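Local coordinates for programmed cell death 6-interacting protein (Homo sapiens, PDB 5WA1), which acts as an ESCRT-associated adaptor in multivesicular body biogenesis, cargo sorting, membrane repair and cytokinesis, and is represented here by its Bro1 domain, at residues Glu65-Leu70 with Tyr93-Ser98; Phe114-Ala119 with Leu145-Ala150. All blocks are in the same frame, centred on the assembly; numbering follows the deposited sequence.

Interaction 1: residues Glu65-Leu70 with Tyr93-Ser98; sequences EELSKL and YDQICS
The side-chain amide of Gln95 is gripped at both ends, NE2 donating to Asp374 OD1 and OE1 accepting from Leu375 N, while the aliphatic part of the same side chain packs on Leu67. The contact with Leu67 is made by methylene carbon: Leu67 CD1 lies 3.6 Å from Gln95 CG. Gln95 CG stands anti to the backbone N (chi1 -162°), and a bend at the next torsion (chi2 55°) turns the amide onto the C-terminal segment. With its amide fixed in this way, the methylenes present an apolar surface to the leucine, whose side chain crosses them at a slant. Leu70, one helical turn beyond Leu67, adds CD2 at 4.3 Å from Gln95 CB. These residues join helix 56-75 to helix 83-97 in the Bro1 domain, a largely helical fold that belongs to the TPR clan. The axes of the two short helical segments approach to 11.1 Å and cross at -136°, and the nearest CA atoms, those of Leu67 and Gln95, are 7.9 Å apart. That spacing fits a buried interface bridged by side chains, with no hydrogen bond between the segments. Ile96 contributes through the end of its chain, CD1 reaching to 4.3 Å from Leu67 CD2, and its side chain also touches Leu137 and Lys141 of helix 137-157. Next to the interface, Asp94 holds the C-terminal segment too, its two carboxylate oxygens accepting from Ile368 N and Ser369 N. Where helix 83-97 ends, Asp94 O receives Ser98 N at 3.1 Å and, weakly, Ser98 OG at 3.2 Å.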
loop_
_atom_site.group_PDB
_atom_site.type_symbol
_atom_site.label_atom_id
_atom_site.label_comp_id
_atom_site.label_asym_id
_atom_site.label_seq_id
_atom_site.Cartn_x
_atom_site.Cartn_y
_atom_site.Cartn_z
ATOM N N GLU A 65 -26.678 -19.355 -3.976
ATOM C CA GLU A 65 -26.089 -20.170 -2.920
ATOM C C GLU A 65 -24.568 -20.153 -2.993
ATOM O O GLU A 65 -23.888 -20.158 -1.959
ATOM C CB GLU A 65 -26.605 -21.604 -3.023
ATOM C CG GLU A 65 -26.597 -22.331 -1.701
ATOM C CD GLU A 65 -27.579 -21.727 -0.723
ATOM O OE1 GLU A 65 -28.770 -21.603 -1.085
ATOM O OE2 GLU A 65 -27.157 -21.360 0.395
ATOM N N GLU A 66 -24.012 -20.143 -4.205
ATOM C CA GLU A 66 -22.561 -20.083 -4.348
ATOM C C GLU A 66 -22.013 -18.711 -3.976
ATOM O O GLU A 66 -20.859 -18.605 -3.547
ATOM C CB GLU A 66 -22.147 -20.448 -5.774
ATOM C CG GLU A 66 -22.200 -21.940 -6.071
ATOM C CD GLU A 66 -21.305 -22.749 -5.146
ATOM O OE1 GLU A 66 -21.838 -23.566 -4.363
ATOM O OE2 GLU A 66 -20.070 -22.561 -5.197
ATOM N N LEU A 67 -22.813 -17.654 -4.138
ATOM C CA LEU A 67 -22.335 -16.324 -3.785
ATOM C C LEU A 67 -22.273 -16.144 -2.273
ATOM O O LEU A 67 -21.320 -15.553 -1.750
ATOM C CB LEU A 67 -23.222 -15.251 -4.411
ATOM C CG LEU A 67 -22.761 -13.846 -4.001
ATOM C CD1 LEU A 67 -21.325 -13.590 -4.458
ATOM C CD2 LEU A 67 -23.697 -12.772 -4.515
ATOM N N SER A 68 -23.284 -16.640 -1.560
ATOM C CA SER A 68 -23.251 -16.589 -0.102
ATOM C C SER A 68 -22.076 -17.395 0.436
ATOM O O SER A 68 -21.397 -16.968 1.380
ATOM C CB SER A 68 -24.575 -17.112 0.474
ATOM O OG SER A 68 -24.725 -16.701 1.829
ATOM N N LYS A 69 -21.824 -18.567 -0.157
ATOM C CA LYS A 69 -20.654 -19.355 0.209
ATOM C C LYS A 69 -19.373 -18.580 -0.056
ATOM O O LYS A 69 -18.452 -18.585 0.770
ATOM C CB LYS A 69 -20.662 -20.672 -0.566
ATOM C CG LYS A 69 -19.391 -21.497 -0.463
ATOM C CD LYS A 69 -19.547 -22.793 -1.260
ATOM C CE LYS A 69 -18.257 -23.597 -1.315
ATOM N NZ LYS A 69 -18.439 -24.863 -2.084
ATOM N N LEU A 70 -19.311 -17.886 -1.196
ATOM C CA LEU A 70 -18.122 -17.113 -1.538
ATOM C C LEU A 70 -17.884 -15.991 -0.538
ATOM O O LEU A 70 -16.733 -15.700 -0.193
ATOM C CB LEU A 70 -18.240 -16.552 -2.957
ATOM C CG LEU A 70 -17.137 -15.580 -3.407
ATOM C CD1 LEU A 70 -15.767 -16.234 -3.291
ATOM C CD2 LEU A 70 -17.384 -15.091 -4.829
ATOM N N TYR A 93 -15.025 -9.438 -4.732
ATOM C CA TYR A 93 -15.229 -8.054 -5.154
ATOM C C TYR A 93 -15.741 -7.983 -6.587
ATOM O O TYR A 93 -16.663 -7.215 -6.884
ATOM C CB TYR A 93 -13.932 -7.248 -5.018
ATOM C CG TYR A 93 -14.101 -5.804 -5.420
ATOM C CD1 TYR A 93 -14.694 -4.892 -4.561
ATOM C CD2 TYR A 93 -13.679 -5.353 -6.668
ATOM C CE1 TYR A 93 -14.856 -3.567 -4.923
ATOM C CE2 TYR A 93 -13.833 -4.025 -7.038
ATOM C CZ TYR A 93 -14.422 -3.139 -6.163
ATOM O OH TYR A 93 -14.585 -1.819 -6.526
ATOM N N ASP A 94 -15.156 -8.773 -7.491
ATOM C CA ASP A 94 -15.641 -8.805 -8.867
ATOM C C ASP A 94 -17.102 -9.233 -8.929
ATOM O O ASP A 94 -17.888 -8.671 -9.700
ATOM C CB ASP A 94 -14.787 -9.749 -9.715
ATOM C CG ASP A 94 -13.420 -9.177 -10.043
ATOM O OD1 ASP A 94 -13.216 -7.960 -9.846
ATOM O OD2 ASP A 94 -12.555 -9.948 -10.511
ATOM N N GLN A 95 -17.484 -10.222 -8.122
ATOM C CA GLN A 95 -18.840 -10.749 -8.211
ATOM C C GLN A 95 -19.861 -9.712 -7.762
ATOM O O GLN A 95 -20.889 -9.523 -8.422
ATOM C CB GLN A 95 -18.957 -12.032 -7.389
ATOM C CG GLN A 95 -20.164 -12.890 -7.751
ATOM C CD GLN A 95 -20.206 -13.245 -9.223
ATOM O OE1 GLN A 95 -19.597 -14.224 -9.660
ATOM N NE2 GLN A 95 -20.932 -12.447 -10.000
ATOM N N ILE A 96 -19.579 -9.003 -6.667
ATOM C CA ILE A 96 -20.509 -7.998 -6.158
ATOM C C ILE A 96 -20.666 -6.847 -7.148
ATOM O O ILE A 96 -21.783 -6.372 -7.397
ATOM C CB ILE A 96 -20.047 -7.500 -4.779
ATOM C CG1 ILE A 96 -19.990 -8.665 -3.785
ATOM C CG2 ILE A 96 -20.964 -6.401 -4.275
ATOM C CD1 ILE A 96 -21.323 -9.314 -3.510
ATOM N N CYS A 97 -19.559 -6.372 -7.725
ATOM C CA CYS A 97 -19.667 -5.315 -8.725
ATOM C C CYS A 97 -20.527 -5.758 -9.905
ATOM O O CYS A 97 -21.336 -4.978 -10.420
ATOM C CB CYS A 97 -18.279 -4.887 -9.189
ATOM S SG CYS A 97 -17.283 -4.174 -7.864
ATOM N N SER A 98 -20.394 -7.019 -10.324
ATOM C CA SER A 98 -21.129 -7.547 -11.470
ATOM C C SER A 98 -22.603 -7.801 -11.179
ATOM O O SER A 98 -23.332 -8.214 -12.087
ATOM C CB SER A 98 -20.481 -8.848 -11.952
ATOM O OG SER A 98 -19.248 -8.604 -12.595
#

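Interaction 2: residues Phe114-Ala119 with Leu145-Ala150; sequences FTWKDA and LFNCAA
Asn147 meets the edge of the Trp116 indole, and Ala119 sits against Phe146, where the short two-stranded β-hairpin of strands 114-117 and 131-134, with its long connecting loop, lies over helix 137-157 of the Bro1 domain. The pairing of Trp116 with Leu132 by backbone hydrogen bonds places the tryptophan in that two-stranded antiparallel sheet; its neighbours Thr115 and Lys117 bond to the backbone of Ser34 and Lys32. With CG anti to the carbonyl carbon (chi1 -71°), the indole extends toward helix 137-157 and brings its six-membered ring to the asparagine. Asn147 ND2 approaches the rim of that ring, near its plane, at 3.7 Å from Trp116 CZ3. The two side chains come from opposite directions, and their ring and amide planes are 76° apart, so the amide is neither stacked on the indole nor coplanar with it. The position at the rim also argues against an N-H to pi bond. Both polar ends are engaged beyond the two segments: Trp116 NE1 donates to Glu140 OE1, and Asn147 OD1 accepts from Lys31 N. The second pair is purely apolar. Phe146 CG stands anti to the backbone N (chi1 -173°), which carries the ring out to the loop after the strand, where Ala119 CB lies 3.7 Å from Phe146 CE1 and 3.8 Å from Phe146 CZ, meeting the ring obliquely. Ala119 is placed by its backbone N, which donates to Asp199 OD2, and by the preceding Asp118, whose OD1 accepts from Phe120 N in an Asx turn. Within the helix, Asn147 OD1 lies at the edge of the Phe146 ring, in its plane, 3.6 Å from Phe146 CD1.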
loop_
_atom_site.group_PDB
_atom_site.type_symbol
_atom_site.label_atom_id
_atom_site.label_comp_id
_atom_site.label_asym_id
_atom_site.label_seq_id
_atom_site.Cartn_x
_atom_site.Cartn_y
_atom_site.Cartn_z
ATOM N N PHE A 114 -25.273 -5.200 5.702
ATOM C CA PHE A 114 -23.894 -5.579 5.964
ATOM C C PHE A 114 -23.384 -4.778 7.152
ATOM O O PHE A 114 -23.539 -3.550 7.195
ATOM C CB PHE A 114 -23.020 -5.343 4.736
ATOM C CG PHE A 114 -23.579 -5.941 3.478
ATOM C CD1 PHE A 114 -23.402 -7.286 3.192
ATOM C CD2 PHE A 114 -24.285 -5.155 2.581
ATOM C CE1 PHE A 114 -23.919 -7.836 2.029
ATOM C CE2 PHE A 114 -24.805 -5.694 1.419
ATOM C CZ PHE A 114 -24.622 -7.035 1.142
ATOM N N THR A 115 -22.810 -5.479 8.123
ATOM C CA THR A 115 -22.261 -4.869 9.323
ATOM C C THR A 115 -20.757 -5.073 9.318
ATOM O O THR A 115 -20.287 -6.211 9.234
ATOM C CB THR A 115 -22.881 -5.477 10.579
ATOM O OG1 THR A 115 -24.297 -5.278 10.547
ATOM C CG2 THR A 115 -22.310 -4.819 11.824
ATOM N N TRP A 116 -20.013 -3.973 9.411
ATOM C CA TRP A 116 -18.559 -3.993 9.372
ATOM C C TRP A 116 -18.011 -3.190 10.539
ATOM O O TRP A 116 -18.606 -2.196 10.967
ATOM C CB TRP A 116 -18.019 -3.414 8.065
ATOM C CG TRP A 116 -18.245 -4.293 6.883
ATOM C CD1 TRP A 116 -19.399 -4.429 6.167
ATOM C CD2 TRP A 116 -17.282 -5.155 6.267
ATOM N NE1 TRP A 116 -19.217 -5.328 5.143
ATOM C CE2 TRP A 116 -17.925 -5.789 5.182
ATOM C CE3 TRP A 116 -15.941 -5.456 6.526
ATOM C CZ2 TRP A 116 -17.271 -6.702 4.357
ATOM C CZ3 TRP A 116 -15.293 -6.365 5.703
ATOM C CH2 TRP A 116 -15.961 -6.978 4.636
ATOM N N LYS A 117 -16.897 -3.646 11.047
ATOM C CA LYS A 117 -16.243 -3.019 12.147
ATOM C C LYS A 117 -15.069 -2.159 11.657
ATOM O O LYS A 117 -14.503 -2.419 10.624
ATOM C CB LYS A 117 -15.752 -4.106 13.055
ATOM C CG LYS A 117 -15.359 -3.648 14.421
ATOM C CD LYS A 117 -14.734 -4.792 15.172
ATOM C CE LYS A 117 -14.099 -4.283 16.442
ATOM N NZ LYS A 117 -13.004 -5.185 16.870
ATOM N N ASP A 118 -14.736 -1.114 12.395
ATOM C CA ASP A 118 -13.620 -0.256 12.006
ATOM C C ASP A 118 -12.311 -1.032 12.058
ATOM O O ASP A 118 -12.055 -1.784 13.004
ATOM C CB ASP A 118 -13.543 0.964 12.921
ATOM C CG ASP A 118 -12.631 2.047 12.372
ATOM O OD1 ASP A 118 -11.405 1.982 12.618
ATOM O OD2 ASP A 118 -13.139 2.963 11.690
ATOM N N ALA A 119 -11.472 -0.843 11.029
ATOM C CA ALA A 119 -10.188 -1.529 10.995
ATOM C C ALA A 119 -9.239 -1.018 12.074
ATOM O O ALA A 119 -8.353 -1.761 12.517
ATOM C CB ALA A 119 -9.541 -1.372 9.619
ATOM N N LEU A 145 -13.232 -4.091 -0.833
ATOM C CA LEU A 145 -12.043 -3.583 -1.511
ATOM C C LEU A 145 -10.987 -3.131 -0.509
ATOM O O LEU A 145 -9.787 -3.253 -0.778
ATOM C CB LEU A 145 -12.405 -2.434 -2.456
ATOM C CG LEU A 145 -11.220 -1.927 -3.293
ATOM C CD1 LEU A 145 -10.561 -3.083 -4.039
ATOM C CD2 LEU A 145 -11.649 -0.815 -4.256
ATOM N N PHE A 146 -11.413 -2.616 0.648
ATOM C CA PHE A 146 -10.474 -2.294 1.717
ATOM C C PHE A 146 -9.678 -3.521 2.134
ATOM O O PHE A 146 -8.459 -3.452 2.321
ATOM C CB PHE A 146 -11.231 -1.722 2.921
ATOM C CG PHE A 146 -10.331 -1.209 4.024
ATOM C CD1 PHE A 146 -9.819 -2.072 4.984
ATOM C CD2 PHE A 146 -10.011 0.138 4.098
ATOM C CE1 PHE A 146 -8.989 -1.603 5.987
ATOM C CE2 PHE A 146 -9.190 0.623 5.109
ATOM C CZ PHE A 146 -8.678 -0.249 6.053
ATOM N N ASN A 147 -10.360 -4.654 2.310
ATOM C CA ASN A 147 -9.669 -5.861 2.748
ATOM C C ASN A 147 -8.787 -6.434 1.648
ATOM O O ASN A 147 -7.757 -7.037 1.954
ATOM C CB ASN A 147 -10.683 -6.902 3.243
ATOM C CG ASN A 147 -11.174 -6.601 4.652
ATOM O OD1 ASN A 147 -10.944 -5.509 5.166
ATOM N ND2 ASN A 147 -11.844 -7.563 5.280
ATOM N N CYS A 148 -9.170 -6.273 0.375
ATOM C CA CYS A 148 -8.257 -6.649 -0.703
ATOM C C CYS A 148 -6.954 -5.873 -0.580
ATOM O O CYS A 148 -5.859 -6.452 -0.608
ATOM C CB CYS A 148 -8.884 -6.381 -2.070
ATOM S SG CYS A 148 -10.377 -7.338 -2.451
ATOM N N ALA A 149 -7.062 -4.551 -0.441
ATOM C CA ALA A 149 -5.874 -3.710 -0.299
ATOM C C ALA A 149 -5.089 -4.070 0.957
ATOM O O ALA A 149 -3.857 -4.186 0.920
ATOM C CB ALA A 149 -6.290 -2.239 -0.274
ATOM N N ALA A 150 -5.789 -4.255 2.081
ATOM C CA ALA A 150 -5.125 -4.574 3.342
ATOM C C ALA A 150 -4.406 -5.914 3.264
ATOM O O ALA A 150 -3.245 -6.037 3.676
ATOM C CB ALA A 150 -6.153 -4.580 4.480
#

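Overall arrangement
Both interactions are buried, but interaction 2 is the more central: its centre lies about 14 Å from the centre of the chain, against about 24 Å for interaction 1. They hold different elements, helix to helix in 65-70 with 93-98, and one hairpin strand and the loop after it to a helix in 114-119 with 145-150. Neither has a hydrogen bond between its segments. Interaction 1 relies on aliphatic carbon, whereas interaction 2 sets aromatic rings against an amide and a methyl group, and the amide in each is tied to a terminal part of the domain, C-terminal in the first and N-terminal in the second. Their centres are about 16 Å apart, and Tyr93 CE1 packs 3.7 Å from Leu145 CB, joining them directly.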